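Local coordinates for protein acetylxylan esterase A (Aspergillus awamori, PDB 5X6S) that removes acetyl side groups from the backbone of xylan, acting as a secreted serine esterase in the breakdown of plant biomass, at residues Gly32-Ile37 with Phe114-Ser119; Ala82-Asn87 with Glu181-Gly186. One frame throughout, in Å; residues are numbered along the deposited sequence.

The centre of contact 1 lies in the buried middle of the fold, about 6 Å from the centre of the chain, whereas contact 2 joins two loops and has its centre about 16 Å from that point. The two contact centres are about 20 Å apart, and with about 10 Å between nearest atoms they do not touch. Helix 120-131 bridges the gap: it begins just after S119, the probable nucleophile at the end of contact 1, and at its far end T131 O accepts a bond from H86 ND1 of contact 2, where L84 and M183 also pack on it. Along the chain the four segments alternate. Only contact 1 reaches the active site; contact 2 faces a second subunit in the crystal assembly.

Contact 1: residues Gly32-Ile37 with Phe114-Ser119; sequences GIVVAI and FVTGSS
The ring of F114 stacks with F272 and meets F274 with the planes at about 70°, while I33 O approaches it obliquely, 3.5 Å from F114 CD2. With CG anti to its own carbonyl carbon, the ring lies on the side of the backbone N, next to the carbonyl that F114 N binds. I33 O accepts the first bond of a parallel ladder between strands 33-37 and 113-118, whose local axes diverge by 17°. V35 then takes part twice: its N donates to F114 O at 2.8 Å, and its O accepts from T116 N, which arrives nearly along the C=O axis. I37 repeats the pattern, N to T116 O and O to S118 N, the last bond being the longest at 3.3 Å.

Side chains alternate between two faces. On that of V34, A36 and F114, T116 CG2 occupies the crowded position between its backbone N and carbonyl carbon and meets V34 CG1 obliquely at 4.0 Å; T116 OG1, anti to N, reaches T140 O on the next strand. On the other face V35 and V115 lie side by side, and V115 CG2, anti to its N, is touched by the tip of I37, whose CD1 comes within 3.5 Å. Beyond it G117, without a side chain, brings its CA to 3.1 Å from I37 O, a spot where a CB would run into that oxygen.

S119 follows at the N-cap of helix 120-131 with a strained positive phi of 54°, and its OG is hydrogen-bonded to H259 NE2. Two adjacent parallel strands in a central sheet, one ending in a sharp turn with the probable nucleophile, match the strand-nucleophile elbow-helix unit of the alpha/beta-hydrolase fold.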
loop_
_atom_site.group_PDB
_atom_site.type_symbol
_atom_site.label_atom_id
_atom_site.label_comp_id
_atom_site.label_asym_id
_atom_site.label_seq_id
_atom_site.Cartn_x
_atom_site.Cartn_y
_atom_site.Cartn_z
ATOM N N GLY A 32 7.816 -11.096 -4.074
ATOM C CA GLY A 32 7.799 -9.691 -4.398
ATOM C C GLY A 32 7.573 -9.476 -5.887
ATOM O O GLY A 32 7.368 -10.444 -6.660
ATOM N N ILE A 33 7.535 -8.222 -6.294
ATOM C CA ILE A 33 7.325 -7.878 -7.719
ATOM C C ILE A 33 8.266 -6.761 -8.089
ATOM O O ILE A 33 8.422 -5.794 -7.341
ATOM C CB ILE A 33 5.854 -7.420 -8.042
ATOM C CG1 ILE A 33 4.864 -8.579 -7.893
ATOM C CG2 ILE A 33 5.775 -6.774 -9.406
ATOM C CD1 ILE A 33 3.416 -8.156 -7.854
ATOM N N VAL A 34 8.898 -6.895 -9.233
ATOM C CA VAL A 34 9.688 -5.802 -9.821
ATOM C C VAL A 34 9.091 -5.459 -11.168
ATOM O O VAL A 34 8.979 -6.338 -12.040
ATOM C CB VAL A 34 11.208 -6.168 -10.018
ATOM C CG1 VAL A 34 11.950 -5.055 -10.780
ATOM C CG2 VAL A 34 11.884 -6.400 -8.687
ATOM N N VAL A 35 8.709 -4.186 -11.354
ATOM C CA VAL A 35 8.205 -3.708 -12.608
ATOM C C VAL A 35 9.408 -3.036 -13.308
ATOM O O VAL A 35 10.001 -2.093 -12.740
ATOM C CB VAL A 35 7.007 -2.704 -12.463
ATOM C CG1 VAL A 35 6.505 -2.227 -13.805
ATOM C CG2 VAL A 35 5.860 -3.230 -11.611
ATOM N N ALA A 36 9.771 -3.531 -14.488
ATOM C CA ALA A 36 10.950 -3.102 -15.213
ATOM C C ALA A 36 10.519 -2.503 -16.560
ATOM O O ALA A 36 9.972 -3.215 -17.443
ATOM C CB ALA A 36 11.927 -4.279 -15.410
ATOM N N ILE A 37 10.727 -1.180 -16.722
ATOM C CA ILE A 37 10.086 -0.416 -17.781
ATOM C C ILE A 37 11.084 0.055 -18.847
ATOM O O ILE A 37 12.063 0.765 -18.524
ATOM C CB ILE A 37 9.323 0.798 -17.225
ATOM C CG1 ILE A 37 8.414 0.384 -16.044
ATOM C CG2 ILE A 37 8.571 1.510 -18.354
ATOM C CD1 ILE A 37 7.664 1.548 -15.355
ATOM N N PHE A 114 8.103 -3.032 -6.534
ATOM C CA PHE A 114 9.146 -2.064 -6.856
ATOM C C PHE A 114 9.022 -1.713 -8.322
ATOM O O PHE A 114 8.540 -2.527 -9.073
ATOM C CB PHE A 114 10.527 -2.684 -6.526
ATOM C CG PHE A 114 10.613 -3.133 -5.099
ATOM C CD1 PHE A 114 10.853 -2.199 -4.075
ATOM C CD2 PHE A 114 10.425 -4.467 -4.762
ATOM C CE1 PHE A 114 10.846 -2.599 -2.731
ATOM C CE2 PHE A 114 10.445 -4.873 -3.410
ATOM C CZ PHE A 114 10.652 -3.917 -2.398
ATOM N N VAL A 115 9.493 -0.545 -8.721
ATOM C CA VAL A 115 9.407 -0.116 -10.100
ATOM C C VAL A 115 10.717 0.531 -10.506
ATOM O O VAL A 115 11.326 1.253 -9.691
ATOM C CB VAL A 115 8.153 0.791 -10.367
ATOM C CG1 VAL A 115 8.098 2.012 -9.476
ATOM C CG2 VAL A 115 7.985 1.128 -11.858
ATOM N N THR A 116 11.169 0.251 -11.733
ATOM C CA THR A 116 12.455 0.746 -12.232
ATOM C C THR A 116 12.384 0.777 -13.756
ATOM O O THR A 116 11.530 0.102 -14.369
ATOM C CB THR A 116 13.639 -0.117 -11.715
ATOM O OG1 THR A 116 14.855 0.367 -12.236
ATOM C CG2 THR A 116 13.476 -1.633 -12.117
ATOM N N GLY A 117 13.236 1.582 -14.370
ATOM C CA GLY A 117 13.194 1.793 -15.786
ATOM C C GLY A 117 14.365 2.614 -16.256
ATOM O O GLY A 117 15.030 3.244 -15.431
ATOM N N SER A 118 14.646 2.566 -17.563
ATOM C CA SER A 118 15.715 3.322 -18.165
ATOM C C SER A 118 15.141 4.284 -19.230
ATOM O O SER A 118 14.245 3.939 -19.950
ATOM C CB SER A 118 16.784 2.383 -18.787
ATOM O OG SER A 118 17.379 1.620 -17.760
ATOM N N SER A 119 15.712 5.481 -19.314
ATOM C CA SER A 119 15.374 6.495 -20.307
ATOM C C SER A 119 13.853 6.795 -20.279
ATOM O O SER A 119 13.377 7.172 -19.242
ATOM C CB SER A 119 15.935 6.074 -21.673
ATOM O OG SER A 119 15.803 7.099 -22.646
#

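Contact 2: residues Ala82-Asn87 with Glu181-Gly186; sequences ATLTHN and EAMYSG
This is a loop-to-loop contact at the periphery of the domain, where the segment 82-87, between strand 63-68 and helix 91-106, meets the chain leaving helix 173-182; both rest on helix 120-131. One backbone bond anchors it: H86 N donates to M183 O at 2.7 Å, nearly along the C=O axis. In return L84 O lies against the start of the M183 side chain, 3.3 Å from CG. M183 then runs on fully extended beside L84, so that its CE meets L84 CD2 at 3.8 Å.

The second element is a face-to-face stack. Both H86 and Y184 place CG anti to the backbone N; the two side chains run alongside each other and the rings lie one over the other, their planes only 7° apart and their centroids 3.6 Å apart. H86 NE2 sits 3.4 Å from Y184 CZ, and H86 CB also leans over the tyrosine face in a CH-pi contact. N87 CG lies over the rim of the opposite imidazole face.

The edge atoms of both rings are held elsewhere: H86 ND1 by T131 O, and, in the crystal assembly, H86 NE2 by D109 OD2 and Y184 OH by S111 OG, both of the second subunit. A carbonyl oxygen at one imidazole nitrogen and a carboxylate at the other suggest that H86 is doubly protonated, probably a cation lying flat on the tyrosine pi face.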
loop_
_atom_site.group_PDB
_atom_site.type_symbol
_atom_site.label_atom_id
_atom_site.label_comp_id
_atom_site.label_asym_id
_atom_site.label_seq_id
_atom_site.Cartn_x
_atom_site.Cartn_y
_atom_site.Cartn_z
ATOM N N ALA A 82 -4.120 12.059 -19.078
ATOM C CA ALA A 82 -4.496 10.707 -18.756
ATOM C C ALA A 82 -3.381 9.933 -18.060
ATOM O O ALA A 82 -3.632 9.223 -17.084
ATOM C CB ALA A 82 -4.966 9.971 -20.013
ATOM N N THR A 83 -2.148 10.052 -18.569
ATOM C CA THR A 83 -1.025 9.303 -18.006
ATOM C C THR A 83 -0.505 9.969 -16.726
ATOM O O THR A 83 0.111 9.307 -15.893
ATOM C CB THR A 83 0.087 9.102 -19.045
ATOM O OG1 THR A 83 0.897 7.958 -18.683
ATOM C CG2 THR A 83 0.985 10.342 -19.162
ATOM N N LEU A 84 -0.724 11.288 -16.601
ATOM C CA LEU A 84 -0.251 12.083 -15.481
ATOM C C LEU A 84 -1.286 12.288 -14.364
ATOM O O LEU A 84 -1.128 13.152 -13.497
ATOM C CB LEU A 84 0.314 13.459 -15.975
ATOM C CG LEU A 84 1.542 13.370 -16.902
ATOM C CD1 LEU A 84 1.964 14.758 -17.367
ATOM C CD2 LEU A 84 2.745 12.620 -16.247
ATOM N N THR A 85 -2.331 11.477 -14.357
ATOM C CA THR A 85 -3.305 11.577 -13.272
ATOM C C THR A 85 -3.627 10.187 -12.729
ATOM O O THR A 85 -3.839 9.255 -13.502
ATOM C CB THR A 85 -4.573 12.333 -13.730
ATOM O OG1 THR A 85 -5.067 11.731 -14.904
ATOM C CG2 THR A 85 -4.252 13.769 -14.133
ATOM N N HIS A 86 -3.672 10.069 -11.407
ATOM C CA HIS A 86 -4.154 8.841 -10.726
ATOM C C HIS A 86 -5.530 8.512 -11.328
ATOM O O HIS A 86 -6.429 9.396 -11.366
ATOM C CB HIS A 86 -4.305 9.111 -9.210
ATOM C CG HIS A 86 -4.804 7.952 -8.402
ATOM N ND1 HIS A 86 -4.028 6.842 -8.115
ATOM C CD2 HIS A 86 -5.985 7.753 -7.770
ATOM C CE1 HIS A 86 -4.709 6.013 -7.349
ATOM N NE2 HIS A 86 -5.898 6.542 -7.123
ATOM N N ASN A 87 -5.694 7.285 -11.792
ATOM C CA ASN A 87 -6.932 6.824 -12.397
ATOM C C ASN A 87 -7.323 7.604 -13.682
ATOM O O ASN A 87 -8.469 7.587 -14.110
ATOM C CB ASN A 87 -8.071 6.821 -11.333
ATOM C CG ASN A 87 -7.855 5.798 -10.237
ATOM O OD1 ASN A 87 -7.082 4.872 -10.395
ATOM N ND2 ASN A 87 -8.511 5.981 -9.117
ATOM N N GLU A 181 2.370 16.195 -6.552
ATOM C CA GLU A 181 1.206 16.082 -5.693
ATOM C C GLU A 181 -0.083 16.129 -6.534
ATOM O O GLU A 181 -1.038 15.402 -6.250
ATOM C CB GLU A 181 1.232 17.171 -4.621
ATOM C CG GLU A 181 0.237 16.984 -3.459
ATOM C CD GLU A 181 -1.250 17.334 -3.796
ATOM O OE1 GLU A 181 -1.497 18.138 -4.755
ATOM O OE2 GLU A 181 -2.159 16.809 -3.081
ATOM N N ALA A 182 -0.100 16.988 -7.556
ATOM C CA ALA A 182 -1.285 17.201 -8.357
ATOM C C ALA A 182 -1.685 15.936 -9.167
ATOM O O ALA A 182 -2.827 15.792 -9.621
ATOM C CB ALA A 182 -1.058 18.365 -9.296
ATOM N N MET A 183 -0.713 15.023 -9.344
ATOM C CA MET A 183 -0.971 13.777 -10.076
ATOM C C MET A 183 -1.855 12.819 -9.256
ATOM O O MET A 183 -2.459 11.908 -9.817
ATOM C CB MET A 183 0.341 13.112 -10.449
ATOM C CG MET A 183 1.205 14.043 -11.289
ATOM S SD MET A 183 2.504 13.212 -12.198
ATOM C CE MET A 183 3.149 14.626 -13.056
ATOM N N TYR A 184 -1.848 12.950 -7.940
ATOM C CA TYR A 184 -2.858 12.325 -7.113
ATOM C C TYR A 184 -3.273 13.337 -6.043
ATOM O O TYR A 184 -2.836 13.229 -4.885
ATOM C CB TYR A 184 -2.345 11.004 -6.476
ATOM C CG TYR A 184 -3.380 10.160 -5.784
ATOM C CD1 TYR A 184 -4.681 10.611 -5.580
ATOM C CD2 TYR A 184 -3.065 8.863 -5.327
ATOM C CE1 TYR A 184 -5.615 9.819 -4.951
ATOM C CE2 TYR A 184 -3.988 8.088 -4.670
ATOM C CZ TYR A 184 -5.264 8.558 -4.463
ATOM O OH TYR A 184 -6.196 7.793 -3.776
ATOM N N SER A 185 -4.121 14.309 -6.392
ATOM C CA SER A 185 -4.367 15.378 -5.395
ATOM C C SER A 185 -5.053 14.888 -4.141
ATOM O O SER A 185 -5.970 14.038 -4.187
ATOM C CB SER A 185 -5.036 16.659 -5.930
ATOM O OG SER A 185 -6.279 16.389 -6.451
ATOM N N GLY A 186 -4.555 15.382 -3.020
ATOM C CA GLY A 186 -5.111 15.028 -1.729
ATOM C C GLY A 186 -4.526 13.784 -1.103
ATOM O O GLY A 186 -4.776 13.489 0.059
#